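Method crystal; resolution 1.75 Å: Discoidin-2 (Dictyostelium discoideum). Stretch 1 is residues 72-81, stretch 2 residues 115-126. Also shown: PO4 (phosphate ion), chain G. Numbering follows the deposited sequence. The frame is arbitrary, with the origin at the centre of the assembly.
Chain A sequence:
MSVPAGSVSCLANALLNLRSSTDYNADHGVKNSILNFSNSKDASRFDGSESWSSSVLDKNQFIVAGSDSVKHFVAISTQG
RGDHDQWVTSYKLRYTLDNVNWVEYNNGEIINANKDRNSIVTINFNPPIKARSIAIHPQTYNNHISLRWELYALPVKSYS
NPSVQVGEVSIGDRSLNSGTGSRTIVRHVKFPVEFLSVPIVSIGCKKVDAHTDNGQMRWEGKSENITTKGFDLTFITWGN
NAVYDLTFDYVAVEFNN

Stretch 1 (72-81) HFVAISTQGR
Stretch 2 (115-126) KDRNSIVTINFN

A strand that enters from earlier in the chain runs through 72-79, antiparallel to one that includes 121-125, the two directions meeting at 163° and the axes approaching to 4.4 Å. Both backbones are extended (I76 phi/psi -129/144, I123 -113/131) except at V74, -101/-22, beside the F125 N to V74 O bond. The register sets A75 against N124, I76 against I123, S77 against T122 and T78 against V121, with CA-CA distances alternating between about 4.3 and 5.4 Å. The wide pairs carry the hydrogen bonds: I76 N to I123 O, I123 N to I76 O, T78 N to V121 O and V121 N to T78 O, all 2.9 Å. F125 N extends the ladder to V74 O at 2.8 Å.

One face carries I76, T78, V121 and I123. I76 (chi1 t, chi2 t) lays its CG2 3.8 Å from I123 CB and 3.5 Å from F125 CZ, so its CG2 methyl touches both I123 and the F125 ring, while the end of the chain leads away. F125 (chi1 m, -51°) points toward the first strand; F73 O lies at its ring edge, 3.3 Å from CD2, and F73 CB is 4.2 Å from the same CD2. A broad ring suits this place because its rim can reach both F73 O and the I76 methyl.

The other face is smaller and more polar. The short CB of A75 leaves room for T122 CG2 at 4.0 Å and N124 OD1 at 3.8 Å. S77 and T122, both m, share a hydrogen bond of 2.6 Å between OG and OG1, while S77 CB meets I120 CG2 at 3.7 Å.

Beyond the ladder, extended Q79 (t, t, chi3 37°) reaches the loop, its NE2 donating to N118 O at 2.9 Å. G80 (phi/psi -80/-166) fits a tight hollow: an ideal CB would lie 2.5 Å from D116 O, a clash. Water 4 fills the adjoining gap, accepting from G80 N at 2.7 Å. R117 CB then packs 3.1 Å from R81 O.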

# COMPACT_ATOMS: atom_id res chain seq x y z
N HIS A 72 0.47 -1.76 13.00
CA HIS A 72 0.60 -1.45 14.41
C HIS A 72 0.04 -2.65 15.15
O HIS A 72 -1.19 -2.76 15.32
CB HIS A 72 -0.17 -0.17 14.73
CG HIS A 72 0.49 1.06 14.20
ND1 HIS A 72 0.29 1.52 12.92
CD2 HIS A 72 1.41 1.89 14.76
CE1 HIS A 72 1.03 2.60 12.71
NE2 HIS A 72 1.72 2.84 13.81
N PHE A 73 0.92 -3.56 15.56
CA PHE A 73 0.49 -4.77 16.23
C PHE A 73 0.17 -4.49 17.68
O PHE A 73 1.04 -3.99 18.41
CB PHE A 73 1.56 -5.85 16.14
CG PHE A 73 1.75 -6.42 14.75
CD1 PHE A 73 0.76 -7.23 14.19
CD2 PHE A 73 2.91 -6.16 14.03
CE1 PHE A 73 0.95 -7.78 12.88
CE2 PHE A 73 3.13 -6.70 12.74
CZ PHE A 73 2.13 -7.51 12.16
N VAL A 74 -1.05 -4.82 18.09
CA VAL A 74 -1.51 -4.57 19.46
C VAL A 74 -1.49 -5.81 20.35
O VAL A 74 -1.47 -5.70 21.59
CB VAL A 74 -2.94 -3.91 19.49
CG1 VAL A 74 -2.92 -2.58 18.77
CG2 VAL A 74 -4.03 -4.86 18.91
N ALA A 75 -1.51 -7.00 19.75
CA ALA A 75 -1.42 -8.22 20.56
C ALA A 75 -1.01 -9.39 19.71
O ALA A 75 -1.10 -9.35 18.46
CB ALA A 75 -2.77 -8.53 21.25
N ILE A 76 -0.52 -10.42 20.41
CA ILE A 76 -0.31 -11.73 19.80
C ILE A 76 -0.99 -12.76 20.70
O ILE A 76 -0.96 -12.62 21.94
CB ILE A 76 1.20 -12.05 19.66
CG1 ILE A 76 1.42 -13.42 18.98
CG2 ILE A 76 1.92 -12.00 21.04
CD1 ILE A 76 2.88 -13.67 18.68
N SER A 77 -1.58 -13.79 20.10
CA SER A 77 -2.12 -14.89 20.86
C SER A 77 -1.47 -16.17 20.35
O SER A 77 -1.33 -16.34 19.15
CB SER A 77 -3.62 -15.02 20.64
OG SER A 77 -4.26 -13.94 21.31
N THR A 78 -1.08 -17.05 21.27
CA THR A 78 -0.57 -18.38 20.89
C THR A 78 -1.35 -19.48 21.59
O THR A 78 -1.96 -19.28 22.64
CB THR A 78 0.96 -18.55 21.17
OG1 THR A 78 1.19 -18.59 22.59
CG2 THR A 78 1.77 -17.39 20.53
N GLN A 79 -1.27 -20.67 21.00
CA GLN A 79 -2.00 -21.81 21.44
C GLN A 79 -1.12 -23.00 21.08
O GLN A 79 -0.26 -22.94 20.18
CB GLN A 79 -3.31 -21.79 20.66
CG GLN A 79 -4.36 -22.74 21.03
CD GLN A 79 -5.59 -22.47 20.16
OE1 GLN A 79 -5.46 -22.14 18.98
NE2 GLN A 79 -6.78 -22.61 20.74
N GLY A 80 -1.32 -24.11 21.78
CA GLY A 80 -0.62 -25.31 21.40
C GLY A 80 -1.30 -26.01 20.21
O GLY A 80 -2.15 -25.44 19.49
N ARG A 81 -0.88 -27.24 20.02
CA ARG A 81 -1.38 -28.07 18.92
C ARG A 81 -2.70 -28.72 19.29
O ARG A 81 -2.83 -29.30 20.38
CB ARG A 81 -0.33 -29.15 18.59
CG ARG A 81 -0.79 -30.14 17.54
CD ARG A 81 0.36 -31.02 17.03
NE ARG A 81 -0.20 -32.01 16.13
CZ ARG A 81 0.49 -32.93 15.48
NH1 ARG A 81 1.82 -32.99 15.61
NH2 ARG A 81 -0.16 -33.79 14.68
N LYS A 115 0.77 -24.04 28.03
CA LYS A 115 0.97 -25.17 28.93
C LYS A 115 -0.01 -26.31 28.63
O LYS A 115 -0.16 -27.26 29.41
CB LYS A 115 0.82 -24.69 30.39
CG LYS A 115 1.96 -23.80 30.86
CD LYS A 115 1.80 -23.50 32.34
CE LYS A 115 2.89 -22.53 32.77
NZ LYS A 115 2.42 -21.76 33.99
N ASP A 116 -0.69 -26.22 27.49
CA ASP A 116 -1.64 -27.28 27.08
C ASP A 116 -1.95 -27.11 25.59
O ASP A 116 -1.35 -26.26 24.94
CB ASP A 116 -2.93 -27.21 27.94
CG ASP A 116 -3.75 -25.91 27.74
OD1 ASP A 116 -3.46 -25.11 26.82
OD2 ASP A 116 -4.73 -25.70 28.49
N ARG A 117 -2.89 -27.91 25.08
CA ARG A 117 -3.18 -27.89 23.64
C ARG A 117 -3.95 -26.65 23.19
O ARG A 117 -3.66 -26.12 22.12
CB ARG A 117 -4.00 -29.11 23.26
CG ARG A 117 -3.23 -30.43 23.29
CD ARG A 117 -4.04 -31.44 22.51
NE ARG A 117 -3.63 -32.83 22.75
CZ ARG A 117 -4.28 -33.87 22.23
NH1 ARG A 117 -5.35 -33.68 21.44
NH2 ARG A 117 -3.90 -35.11 22.51
N ASN A 118 -4.95 -26.24 23.98
CA ASN A 118 -6.00 -25.35 23.45
C ASN A 118 -6.16 -24.01 24.11
O ASN A 118 -6.88 -23.15 23.57
CB ASN A 118 -7.37 -26.07 23.45
CG ASN A 118 -7.39 -27.23 22.51
OD1 ASN A 118 -6.96 -27.13 21.37
ND2 ASN A 118 -7.88 -28.36 22.98
N SER A 119 -5.58 -23.81 25.29
CA SER A 119 -5.83 -22.55 25.98
C SER A 119 -5.00 -21.46 25.32
O SER A 119 -3.84 -21.66 24.95
CB SER A 119 -5.49 -22.61 27.47
OG SER A 119 -6.22 -23.66 28.11
N ILE A 120 -5.63 -20.32 25.12
CA ILE A 120 -4.99 -19.21 24.42
C ILE A 120 -4.22 -18.34 25.41
O ILE A 120 -4.72 -17.99 26.48
CB ILE A 120 -6.05 -18.40 23.66
CG1 ILE A 120 -6.67 -19.32 22.58
CG2 ILE A 120 -5.41 -17.09 23.07
CD1 ILE A 120 -7.94 -18.75 21.91
N VAL A 121 -3.00 -17.99 25.04
CA VAL A 121 -2.20 -17.04 25.83
C VAL A 121 -1.95 -15.81 24.98
O VAL A 121 -1.43 -15.91 23.89
CB VAL A 121 -0.86 -17.66 26.32
CG1 VAL A 121 0.03 -16.56 27.03
CG2 VAL A 121 -1.15 -18.86 27.23
N THR A 122 -2.36 -14.65 25.51
CA THR A 122 -2.31 -13.40 24.74
C THR A 122 -1.43 -12.40 25.46
O THR A 122 -1.52 -12.23 26.70
CB THR A 122 -3.73 -12.81 24.56
OG1 THR A 122 -4.57 -13.78 23.92
CG2 THR A 122 -3.68 -11.50 23.72
N ILE A 123 -0.55 -11.79 24.68
CA ILE A 123 0.34 -10.74 25.11
C ILE A 123 -0.08 -9.47 24.39
O ILE A 123 -0.26 -9.47 23.16
CB ILE A 123 1.78 -11.07 24.72
CG1 ILE A 123 2.13 -12.48 25.24
CG2 ILE A 123 2.77 -9.98 25.16
CD1 ILE A 123 1.93 -12.67 26.70
N ASN A 124 -0.24 -8.40 25.16
CA ASN A 124 -0.63 -7.12 24.61
C ASN A 124 0.56 -6.21 24.51
O ASN A 124 1.39 -6.18 25.43
CB ASN A 124 -1.68 -6.48 25.52
CG ASN A 124 -2.90 -7.29 25.60
OD1 ASN A 124 -3.77 -7.20 24.72
ND2 ASN A 124 -2.99 -8.13 26.62
N PHE A 125 0.66 -5.49 23.41
CA PHE A 125 1.80 -4.59 23.20
C PHE A 125 1.36 -3.16 23.47
O PHE A 125 0.51 -2.62 22.76
CB PHE A 125 2.35 -4.71 21.77
CG PHE A 125 2.63 -6.11 21.35
CD1 PHE A 125 3.50 -6.91 22.09
CD2 PHE A 125 2.03 -6.64 20.20
CE1 PHE A 125 3.76 -8.23 21.69
CE2 PHE A 125 2.28 -7.96 19.79
CZ PHE A 125 3.15 -8.75 20.53
N ASN A 126 1.99 -2.57 24.49
CA ASN A 126 1.74 -1.21 24.90
C ASN A 126 3.10 -0.52 24.98
O ASN A 126 3.86 -0.80 25.91
CB ASN A 126 1.11 -1.19 26.30
CG ASN A 126 -0.29 -1.79 26.35
OD1 ASN A 126 -1.23 -1.22 25.80
ND2 ASN A 126 -0.44 -2.93 27.05
P PO4 G . 1.85 -36.54 13.48
O1 PO4 G . 2.63 -37.31 14.53
O2 PO4 G . 2.06 -35.14 13.62
O3 PO4 G . 0.39 -36.89 13.66
O4 PO4 G . 2.25 -37.06 12.12
O HOH W 1 -3.69 -4.88 22.95
O HOH W 2 -2.48 -3.53 22.86
O HOH W 3 1.38 -16.08 23.74
O HOH W 4 -2.51 -23.83 24.24